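Local coordinates for PilY2 protein (Pseudomonas aeruginosa, PDB 3TDQ) that is of unknown molecular function but probably takes part in the assembly of type 4 fimbriae (pili), at residues A[5-11]-A[53-59]; A[16-22]-A[43-47]; A[30-36]-A[63-69]. One frame throughout, in Å; residues are numbered along the deposited sequence.

Interaction 1 (A[5-11]-A[53-59]). With NA (sodium ion), chain D.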
loop_
_atom_site.group_PDB
_atom_site.type_symbol
_atom_site.label_atom_id
_atom_site.label_comp_id
_atom_site.label_asym_id
_atom_site.label_seq_id
_atom_site.Cartn_x
_atom_site.Cartn_y
_atom_site.Cartn_z
ATOM N N GLN A 5 10.796 17.459 -0.975
ATOM C CA GLN A 5 11.370 16.580 -1.997
ATOM C C GLN A 5 10.597 15.281 -2.144
ATOM O O GLN A 5 10.865 14.505 -3.051
ATOM C CB GLN A 5 12.860 16.307 -1.697
ATOM C CG GLN A 5 13.679 17.606 -1.711
ATOM C CD GLN A 5 13.578 18.383 -3.028
ATOM O OE1 GLN A 5 13.397 17.816 -4.123
ATOM N NE2 GLN A 5 13.672 19.707 -2.949
ATOM N N THR A 6 9.654 15.024 -1.246
ATOM C CA THR A 6 8.820 13.824 -1.356
ATOM C C THR A 6 7.376 14.270 -1.531
ATOM O O THR A 6 6.995 15.406 -1.210
ATOM C CB THR A 6 8.974 12.871 -0.153
ATOM O OG1 THR A 6 8.512 13.554 1.009
ATOM C CG2 THR A 6 10.416 12.374 0.045
ATOM N N PHE A 7 6.562 13.378 -2.051
ATOM C CA PHE A 7 5.138 13.676 -2.217
ATOM C C PHE A 7 4.317 12.409 -1.977
ATOM O O PHE A 7 4.836 11.298 -2.090
ATOM C CB PHE A 7 4.858 14.270 -3.620
ATOM C CG PHE A 7 4.964 13.242 -4.712
ATOM C CD1 PHE A 7 6.203 12.926 -5.280
ATOM C CD2 PHE A 7 3.829 12.563 -5.151
ATOM C CE1 PHE A 7 6.297 11.957 -6.274
ATOM C CE2 PHE A 7 3.919 11.590 -6.127
ATOM C CZ PHE A 7 5.151 11.300 -6.697
ATOM N N GLU A 8 3.027 12.585 -1.709
ATOM C CA GLU A 8 2.089 11.496 -1.546
ATOM C C GLU A 8 0.728 11.955 -2.044
ATOM O O GLU A 8 0.350 13.109 -1.852
ATOM C CB GLU A 8 2.010 11.033 -0.080
ATOM C CG GLU A 8 1.003 9.916 0.146
ATOM C CD GLU A 8 1.051 9.282 1.520
ATOM O OE1 GLU A 8 1.071 10.019 2.531
ATOM O OE2 GLU A 8 1.105 8.035 1.581
ATOM N N GLY A 9 -0.005 11.045 -2.657
ATOM C CA GLY A 9 -1.357 11.335 -3.121
ATOM C C GLY A 9 -2.197 10.091 -3.270
ATOM O O GLY A 9 -1.764 8.987 -2.923
ATOM N N ALA A 10 -3.412 10.273 -3.793
ATOM C CA ALA A 10 -4.354 9.195 -4.080
ATOM C C ALA A 10 -5.249 9.606 -5.226
ATOM O O ALA A 10 -5.528 10.786 -5.393
ATOM C CB ALA A 10 -5.181 8.845 -2.850
ATOM N N GLY A 11 -5.640 8.648 -6.050
ATOM C CA GLY A 11 -6.510 8.942 -7.180
ATOM C C GLY A 11 -6.881 7.724 -7.987
ATOM O O GLY A 11 -6.838 6.599 -7.489
ATOM N N VAL A 53 -5.784 4.173 -6.630
ATOM C CA VAL A 53 -4.434 4.045 -6.040
ATOM C C VAL A 53 -4.080 5.062 -4.969
ATOM O O VAL A 53 -4.599 6.166 -4.961
ATOM C CB VAL A 53 -3.366 4.140 -7.166
ATOM C CG1 VAL A 53 -3.354 2.878 -8.040
ATOM C CG2 VAL A 53 -3.536 5.426 -8.015
ATOM N N SER A 54 -3.166 4.659 -4.070
ATOM C CA SER A 54 -2.471 5.485 -3.080
ATOM C C SER A 54 -1.025 5.406 -3.504
ATOM O O SER A 54 -0.577 4.314 -3.885
ATOM C CB SER A 54 -2.676 4.979 -1.658
ATOM O OG SER A 54 -4.013 5.215 -1.263
ATOM N N TYR A 55 -0.301 6.538 -3.533
ATOM C CA TYR A 55 1.080 6.480 -4.026
ATOM C C TYR A 55 1.957 7.515 -3.350
ATOM O O TYR A 55 1.464 8.520 -2.833
ATOM C CB TYR A 55 1.128 6.663 -5.573
ATOM C CG TYR A 55 0.373 7.886 -6.044
ATOM C CD1 TYR A 55 0.999 9.127 -6.132
ATOM C CD2 TYR A 55 -0.996 7.828 -6.302
ATOM C CE1 TYR A 55 0.293 10.270 -6.496
ATOM C CE2 TYR A 55 -1.720 8.973 -6.642
ATOM C CZ TYR A 55 -1.070 10.189 -6.742
ATOM O OH TYR A 55 -1.770 11.317 -7.092
ATOM N N SER A 56 3.267 7.287 -3.396
ATOM C CA SER A 56 4.234 8.231 -2.849
ATOM C C SER A 56 5.503 8.153 -3.658
ATOM O O SER A 56 5.715 7.178 -4.382
ATOM C CB SER A 56 4.498 7.959 -1.366
ATOM O OG SER A 56 4.967 6.641 -1.148
ATOM N N GLY A 57 6.317 9.194 -3.576
ATOM C CA GLY A 57 7.558 9.225 -4.325
ATOM C C GLY A 57 8.409 10.438 -4.051
ATOM O O GLY A 57 8.222 11.130 -3.047
ATOM N N THR A 58 9.322 10.708 -5.000
ATOM C CA THR A 58 10.295 11.779 -4.941
ATOM C C THR A 58 10.032 12.745 -6.073
ATOM O O THR A 58 9.756 12.337 -7.208
ATOM C CB THR A 58 11.743 11.171 -5.015
ATOM O OG1 THR A 58 11.950 10.319 -3.891
ATOM C CG2 THR A 58 12.854 12.218 -5.003
ATOM N N VAL A 59 10.148 14.021 -5.759
ATOM C CA VAL A 59 10.010 15.102 -6.726
ATOM C C VAL A 59 11.198 15.012 -7.716
ATOM O O VAL A 59 12.342 14.826 -7.296
ATOM C CB VAL A 59 9.913 16.483 -6.008
ATOM C CG1 VAL A 59 9.859 17.626 -7.020
ATOM C CG2 VAL A 59 8.674 16.515 -5.082
HETATM NA NA NA D . 6.649 15.648 1.122
HETATM O O HOH W 1 14.011 15.598 -5.287
HETATM O O HOH W 2 -4.395 12.262 -7.420
HETATM O O HOH W 3 6.741 14.926 3.636
HETATM O O HOH W 4 5.499 17.712 1.095
HETATM O O HOH W 5 4.981 13.483 1.405
#

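Interaction 2 (A[16-22]-A[43-47])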
loop_
_atom_site.group_PDB
_atom_site.type_symbol
_atom_site.label_atom_id
_atom_site.label_comp_id
_atom_site.label_asym_id
_atom_site.label_seq_id
_atom_site.Cartn_x
_atom_site.Cartn_y
_atom_site.Cartn_z
ATOM N N VAL A 16 -1.883 4.189 -18.711
ATOM C CA VAL A 16 -0.545 3.701 -18.427
ATOM C C VAL A 16 0.192 3.609 -19.759
ATOM O O VAL A 16 -0.330 3.015 -20.717
ATOM C CB VAL A 16 -0.520 2.335 -17.692
ATOM C CG1 VAL A 16 0.898 1.994 -17.228
ATOM C CG2 VAL A 16 -1.492 2.308 -16.519
ATOM N N GLN A 17 1.395 4.184 -19.816
ATOM C CA GLN A 17 2.235 4.099 -21.007
ATOM C C GLN A 17 3.494 3.346 -20.604
ATOM O O GLN A 17 4.451 3.955 -20.130
ATOM C CB GLN A 17 2.536 5.508 -21.551
ATOM C CG GLN A 17 2.687 5.499 -23.041
ATOM C CD GLN A 17 2.196 6.777 -23.659
ATOM O OE1 GLN A 17 2.905 7.782 -23.653
ATOM N NE2 GLN A 17 1.073 6.720 -24.348
ATOM N N VAL A 18 3.441 2.012 -20.684
ATOM C CA VAL A 18 4.535 1.135 -20.244
ATOM C C VAL A 18 5.857 1.450 -20.980
ATOM O O VAL A 18 6.913 1.451 -20.342
ATOM C CB VAL A 18 4.183 -0.380 -20.284
ATOM C CG1 VAL A 18 2.989 -0.694 -19.377
ATOM C CG2 VAL A 18 3.952 -0.891 -21.705
ATOM N N GLU A 19 5.783 1.821 -22.279
ATOM C CA GLU A 19 6.931 2.126 -23.133
ATOM C C GLU A 19 7.695 3.370 -22.675
ATOM O O GLU A 19 8.885 3.485 -22.971
ATOM C CB GLU A 19 6.489 2.320 -24.609
ATOM C CG GLU A 19 5.727 1.152 -25.208
ATOM C CD GLU A 19 4.207 1.144 -25.129
ATOM O OE1 GLU A 19 3.640 1.934 -24.332
ATOM O OE2 GLU A 19 3.588 0.311 -25.834
ATOM N N LYS A 20 7.014 4.301 -21.974
ATOM C CA LYS A 20 7.639 5.537 -21.512
ATOM C C LYS A 20 7.746 5.608 -19.990
ATOM O O LYS A 20 8.138 6.645 -19.461
ATOM C CB LYS A 20 6.849 6.736 -22.040
ATOM C CG LYS A 20 7.159 7.003 -23.507
ATOM C CD LYS A 20 6.108 7.873 -24.181
ATOM C CE LYS A 20 6.618 8.478 -25.484
ATOM N NZ LYS A 20 6.903 7.473 -26.557
ATOM N N ASN A 21 7.396 4.514 -19.283
ATOM C CA ASN A 21 7.389 4.460 -17.814
ATOM C C ASN A 21 6.529 5.602 -17.254
ATOM O O ASN A 21 6.938 6.306 -16.342
ATOM C CB ASN A 21 8.832 4.505 -17.234
ATOM C CG ASN A 21 9.536 3.198 -17.387
ATOM O OD1 ASN A 21 10.242 2.985 -18.358
ATOM N ND2 ASN A 21 9.268 2.256 -16.480
ATOM N N LEU A 22 5.350 5.802 -17.824
ATOM C CA LEU A 22 4.468 6.875 -17.373
ATOM C C LEU A 22 3.120 6.339 -16.958
ATOM O O LEU A 22 2.585 5.416 -17.579
ATOM C CB LEU A 22 4.257 7.958 -18.472
ATOM C CG LEU A 22 5.420 8.862 -18.854
ATOM C CD1 LEU A 22 5.076 9.662 -20.097
ATOM C CD2 LEU A 22 5.838 9.804 -17.706
ATOM N N SER A 43 5.287 -2.488 -10.572
ATOM C CA SER A 43 3.929 -1.923 -10.417
ATOM C C SER A 43 3.391 -1.328 -11.728
ATOM O O SER A 43 2.180 -1.241 -11.912
ATOM C CB SER A 43 3.910 -0.857 -9.326
ATOM O OG SER A 43 4.358 -1.395 -8.090
ATOM N N LEU A 44 4.297 -0.923 -12.641
ATOM C CA LEU A 44 3.934 -0.382 -13.950
ATOM C C LEU A 44 3.016 -1.353 -14.735
ATOM O O LEU A 44 2.126 -0.908 -15.452
ATOM C CB LEU A 44 5.225 -0.104 -14.751
ATOM C CG LEU A 44 5.056 0.517 -16.147
ATOM C CD1 LEU A 44 4.476 1.922 -16.079
ATOM C CD2 LEU A 44 6.368 0.512 -16.897
ATOM N N PHE A 45 3.207 -2.667 -14.557
ATOM C CA PHE A 45 2.429 -3.675 -15.266
ATOM C C PHE A 45 1.234 -4.175 -14.460
ATOM O O PHE A 45 0.443 -4.949 -14.990
ATOM C CB PHE A 45 3.332 -4.848 -15.691
ATOM C CG PHE A 45 4.358 -4.399 -16.707
ATOM C CD1 PHE A 45 4.037 -4.325 -18.062
ATOM C CD2 PHE A 45 5.644 -4.037 -16.309
ATOM C CE1 PHE A 45 4.984 -3.889 -19.001
ATOM C CE2 PHE A 45 6.585 -3.584 -17.243
ATOM C CZ PHE A 45 6.256 -3.531 -18.587
ATOM N N GLN A 46 1.054 -3.685 -13.222
ATOM C CA GLN A 46 -0.069 -4.053 -12.355
ATOM C C GLN A 46 -1.189 -3.016 -12.412
ATOM O O GLN A 46 -2.366 -3.395 -12.395
ATOM C CB GLN A 46 0.403 -4.225 -10.898
ATOM C CG GLN A 46 1.389 -5.375 -10.716
ATOM C CD GLN A 46 0.873 -6.706 -11.212
ATOM O OE1 GLN A 46 -0.046 -7.306 -10.634
ATOM N NE2 GLN A 46 1.509 -7.239 -12.237
ATOM N N VAL A 47 -0.836 -1.713 -12.452
ATOM C CA VAL A 47 -1.841 -0.651 -12.546
ATOM C C VAL A 47 -2.492 -0.691 -13.933
ATOM O O VAL A 47 -1.857 -1.077 -14.910
ATOM C CB VAL A 47 -1.319 0.768 -12.189
ATOM C CG1 VAL A 47 -0.904 0.837 -10.722
ATOM C CG2 VAL A 47 -0.185 1.226 -13.113
#

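Interaction 3 (A[30-36]-A[63-69])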
loop_
_atom_site.group_PDB
_atom_site.type_symbol
_atom_site.label_atom_id
_atom_site.label_comp_id
_atom_site.label_asym_id
_atom_site.label_seq_id
_atom_site.Cartn_x
_atom_site.Cartn_y
_atom_site.Cartn_z
ATOM N N TYR A 30 3.080 10.978 -13.977
ATOM C CA TYR A 30 4.142 10.596 -13.088
ATOM C C TYR A 30 5.022 9.578 -13.744
ATOM O O TYR A 30 4.532 8.773 -14.542
ATOM C CB TYR A 30 3.555 9.943 -11.801
ATOM C CG TYR A 30 2.623 10.839 -11.025
ATOM C CD1 TYR A 30 1.263 10.901 -11.338
ATOM C CD2 TYR A 30 3.103 11.658 -10.000
ATOM C CE1 TYR A 30 0.402 11.759 -10.659
ATOM C CE2 TYR A 30 2.242 12.509 -9.301
ATOM C CZ TYR A 30 0.889 12.549 -9.633
ATOM O OH TYR A 30 0.010 13.377 -8.985
ATOM N N ARG A 31 6.303 9.565 -13.367
ATOM C CA ARG A 31 7.219 8.538 -13.837
ATOM C C ARG A 31 6.998 7.323 -12.955
ATOM O O ARG A 31 6.941 7.464 -11.733
ATOM C CB ARG A 31 8.689 9.016 -13.777
ATOM C CG ARG A 31 9.712 7.998 -14.315
ATOM C CD ARG A 31 9.786 7.982 -15.844
ATOM N NE ARG A 31 10.106 9.305 -16.379
ATOM C CZ ARG A 31 9.876 9.690 -17.625
ATOM N NH1 ARG A 31 9.340 8.848 -18.499
ATOM N NH2 ARG A 31 10.181 10.921 -18.010
ATOM N N LEU A 32 6.831 6.147 -13.558
ATOM C CA LEU A 32 6.660 4.910 -12.808
ATOM C C LEU A 32 7.754 3.949 -13.327
ATOM O O LEU A 32 7.550 3.246 -14.311
ATOM C CB LEU A 32 5.233 4.360 -12.930
ATOM C CG LEU A 32 4.881 3.086 -12.148
ATOM C CD1 LEU A 32 5.304 3.166 -10.679
ATOM C CD2 LEU A 32 3.391 2.844 -12.210
ATOM N N PRO A 33 8.970 4.023 -12.745
ATOM C CA PRO A 33 10.092 3.221 -13.265
ATOM C C PRO A 33 9.927 1.750 -12.947
ATOM O O PRO A 33 9.158 1.397 -12.055
ATOM C CB PRO A 33 11.332 3.826 -12.561
ATOM C CG PRO A 33 10.819 4.404 -11.318
ATOM C CD PRO A 33 9.378 4.826 -11.577
ATOM N N ASN A 34 10.651 0.891 -13.679
ATOM C CA ASN A 34 10.611 -0.574 -13.464
ATOM C C ASN A 34 11.097 -0.957 -12.060
ATOM O O ASN A 34 10.747 -2.014 -11.576
ATOM C CB ASN A 34 11.496 -1.280 -14.521
ATOM C CG ASN A 34 11.032 -1.128 -15.961
ATOM O OD1 ASN A 34 9.893 -0.678 -16.251
ATOM N ND2 ASN A 34 11.933 -1.458 -16.894
ATOM N N SER A 35 11.898 -0.079 -11.408
ATOM C CA SER A 35 12.440 -0.291 -10.062
ATOM C C SER A 35 11.354 -0.163 -8.969
ATOM O O SER A 35 11.611 -0.582 -7.850
ATOM C CB SER A 35 13.607 0.666 -9.800
ATOM O OG SER A 35 13.194 2.020 -9.913
ATOM N N THR A 36 10.135 0.357 -9.285
ATOM C CA THR A 36 9.018 0.406 -8.314
ATOM C C THR A 36 8.377 -0.951 -8.442
ATOM O O THR A 36 7.636 -1.218 -9.408
ATOM C CB THR A 36 8.100 1.593 -8.590
ATOM O OG1 THR A 36 8.927 2.758 -8.509
ATOM C CG2 THR A 36 6.906 1.671 -7.603
ATOM N N TRP A 63 9.009 14.572 -14.842
ATOM C CA TRP A 63 7.886 14.063 -14.063
ATOM C C TRP A 63 8.353 13.549 -12.733
ATOM O O TRP A 63 9.425 12.937 -12.666
ATOM C CB TRP A 63 7.142 12.945 -14.838
ATOM C CG TRP A 63 6.822 13.326 -16.262
ATOM C CD1 TRP A 63 7.491 12.942 -17.387
ATOM C CD2 TRP A 63 5.835 14.277 -16.687
ATOM N NE1 TRP A 63 6.946 13.558 -18.498
ATOM C CE2 TRP A 63 5.917 14.372 -18.094
ATOM C CE3 TRP A 63 4.909 15.088 -16.008
ATOM C CZ2 TRP A 63 5.082 15.217 -18.837
ATOM C CZ3 TRP A 63 4.051 15.885 -16.747
ATOM C CH2 TRP A 63 4.168 15.976 -18.140
ATOM N N SER A 64 7.533 13.740 -11.674
ATOM C CA SER A 64 7.883 13.217 -10.345
ATOM C C SER A 64 7.762 11.702 -10.360
ATOM O O SER A 64 6.988 11.149 -11.149
ATOM C CB SER A 64 7.035 13.853 -9.257
ATOM O OG SER A 64 7.554 15.164 -9.049
ATOM N N THR A 65 8.609 11.029 -9.565
ATOM C CA THR A 65 8.771 9.585 -9.597
ATOM C C THR A 65 8.024 8.887 -8.475
ATOM O O THR A 65 8.291 9.150 -7.306
ATOM C CB THR A 65 10.282 9.257 -9.538
ATOM O OG1 THR A 65 10.923 9.912 -10.623
ATOM C CG2 THR A 65 10.576 7.760 -9.643
ATOM N N ILE A 66 7.125 7.963 -8.842
ATOM C CA ILE A 66 6.394 7.154 -7.868
ATOM C C ILE A 66 7.305 5.986 -7.486
ATOM O O ILE A 66 7.701 5.198 -8.359
ATOM C CB ILE A 66 5.001 6.698 -8.403
ATOM C CG1 ILE A 66 4.025 7.901 -8.502
ATOM C CG2 ILE A 66 4.424 5.580 -7.496
ATOM C CD1 ILE A 66 2.683 7.608 -9.221
ATOM N N THR A 67 7.647 5.889 -6.189
ATOM C CA THR A 67 8.521 4.817 -5.693
ATOM C C THR A 67 7.720 3.788 -4.895
ATOM O O THR A 67 8.260 2.744 -4.538
ATOM C CB THR A 67 9.683 5.393 -4.848
ATOM O OG1 THR A 67 9.121 6.106 -3.751
ATOM C CG2 THR A 67 10.598 6.306 -5.660
ATOM N N ASP A 68 6.429 4.066 -4.646
ATOM C CA ASP A 68 5.546 3.177 -3.869
ATOM C C ASP A 68 4.106 3.392 -4.303
ATOM O O ASP A 68 3.624 4.528 -4.269
ATOM C CB ASP A 68 5.701 3.464 -2.344
ATOM C CG ASP A 68 5.085 2.421 -1.407
ATOM O OD1 ASP A 68 4.569 1.403 -1.904
ATOM O OD2 ASP A 68 5.146 2.619 -0.175
ATOM N N ILE A 69 3.426 2.334 -4.763
ATOM C CA ILE A 69 2.028 2.505 -5.191
ATOM C C ILE A 69 1.205 1.276 -4.782
ATOM O O ILE A 69 1.639 0.141 -4.966
ATOM C CB ILE A 69 1.913 2.851 -6.706
ATOM C CG1 ILE A 69 0.451 3.186 -7.123
ATOM C CG2 ILE A 69 2.587 1.794 -7.607
ATOM C CD1 ILE A 69 0.331 4.015 -8.488
HETATM O O HOH W 6 10.859 12.097 -14.956
#

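Interaction 1 (A[5-11]-A[53-59])
Strand 6-11 and strand 53-58 run antiparallel at 166°, with their axes 4.7 Å apart. Hydrogen-bonded pairs Phe-7/Gly-57, Gly-9/Tyr-55 and Gly-11/Val-53 alternate with non-hydrogen-bonded pairs Thr-6/Thr-58, Glu-8/Ser-56 and Ala-10/Ser-54. At one end Val-59 N donates to Gln-5 O (2.8 Å). Phe-7, Val-53 and Tyr-55 share one face. The Phe-7 ring lies over the backbone of Gly-57, and the Tyr-55 ring covers Gly-9, whose CA makes a CH-pi contact 4.1 Å from the ring centroid. A CB on Gly-9 would clash with Tyr-55 OH, and one on Gly-57 with Phe-7 CE1. Phe-7 CE2 meets Tyr-55 CD1 at 3.8 Å. The other face is mostly polar: Glu-8 binds Tyr-70, and Ser-56 binds Lys-73, both of the second subunit. Thr-6 O (2.4 Å) and OG1 (2.8 Å) bind the sodium ion, with three waters and Asp-3 O. The pairing joins the first and fourth strands of the sheet, and the strand order and the clan are consistent with an OB-fold barrel.

Interaction 2 (A[16-22]-A[43-47])
This is a small, mostly apolar contact between the end of strand 6-17 with its turn and the loop before strand 52-58. It buries 302 Å² and has no hydrogen bond across it. Segment 16-22 is the end of strand 6-17 and the tight turn into strand 22-25. Segment 43-47 belongs to the connection between strands 28-31 and 52-58, the part of the chain where many OB folds carry a helix. Each segment is curled by its own backbone bonds. Gln-17 N donates to Leu-22 O (2.8 Å) and Leu-22 N to Gln-17 O (3.1 Å). Asn-21 and Leu-22 both face Gln-17, which makes a G1 beta bulge. In the other segment, Val-47 N donates to Ser-43 O (3.1 Å). Leu-44 is the main link. Its CD1 lies 3.8 Å from Val-16 CG1, and its CG lies 4.0 Å from Val-18 CG1. Its CD2 reaches Val-18 O (3.6 Å) and Asn-21 ND2 (3.4 Å). Val-18 CG1 also touches Phe-45 CE1 (3.8 Å). On the inner side, Val-16 CG2 meets Val-47 CG2 at 3.8 Å. Val-47 in turn packs on Leu-32, Ile-69 and Ile-71. The amide of Asn-21 is spent elsewhere: ND2 donates to Leu-32 O and Asn-34 OD1, so towards Leu-44 it offers only van der Waals contact. With no hydrogen bond across it, the contact depends on van der Waals fit, mostly of apolar side chains, and not on directional bonds.

Interaction 3 (A[30-36]-A[63-69])
The two segments run in the same sense where they pair, and their single bridge, Arg-31 with Thr-65, is consistent with the contact between third and fifth strands that closes an OB-fold barrel. Trp-63 comes first. The edge of its indole meets the guanidinium of Arg-31, with Trp-63 CD1 3.4 Å from Arg-31 NH2. Water 6 joins Trp-63 N (3.1 Å) to Arg-31 NE (3.2 Å). Next, Ser-64 O accepts from Arg-31 N (2.8 Å). Thr-65 CA makes a CA-H...O contact to Arg-31 O (3.5 Å), and its CG2 touches Pro-33 CD (3.7 Å). Its hydroxyl is bonded to Ser-60. Ile-66 N donates to Arg-31 O (2.9 Å), which completes the pairing. Its side chain fills the interior, with CD1 3.6 Å from Tyr-30 CB and CG2 4.1 Å from Leu-32 CD1. Ile-66 O then accepts from Thr-36 OG1 (2.7 Å). Thr-36 ends a type I turn that begins at Pro-33, so the chain swings back to the strand after leaving it. Thr-67 and Asp-68 form a classic bulge opposite Ser-56 and point away from segment 30-36. Asp-68 makes salt bridges to Arg-38 and to Lys-73 of the second subunit. Last comes buried Ile-69, whose CG2 lies 4.3 Å from both Leu-32 CD1 and Thr-36 CG2.

How the interactions relate
All three contacts are partly buried. Interactions 1 and 3 share one sheet, because strands 52-58 and 65-71 are neighbours in it. Ser-56 N to Asp-68 O (2.9 Å) probably joins them by a hydrogen bond. Interaction 1 pairs two neighbouring strands by regular backbone bonds, with an aromatic face and a mostly polar face against the second subunit. Interaction 3 joins the two outermost strands by a single bridge, beside buried Leu-32, Thr-36, Ile-66 and Ile-69. Interaction 2 uses strand 6-17 again but lies farther from the chain centre and touches no second subunit. It relies mainly on apolar side chains, with no hydrogen bond across it. It meets interaction 3 through Asn-21 O and Leu-32 N (2.8 Å), and interaction 1 through Val-47 and Val-53.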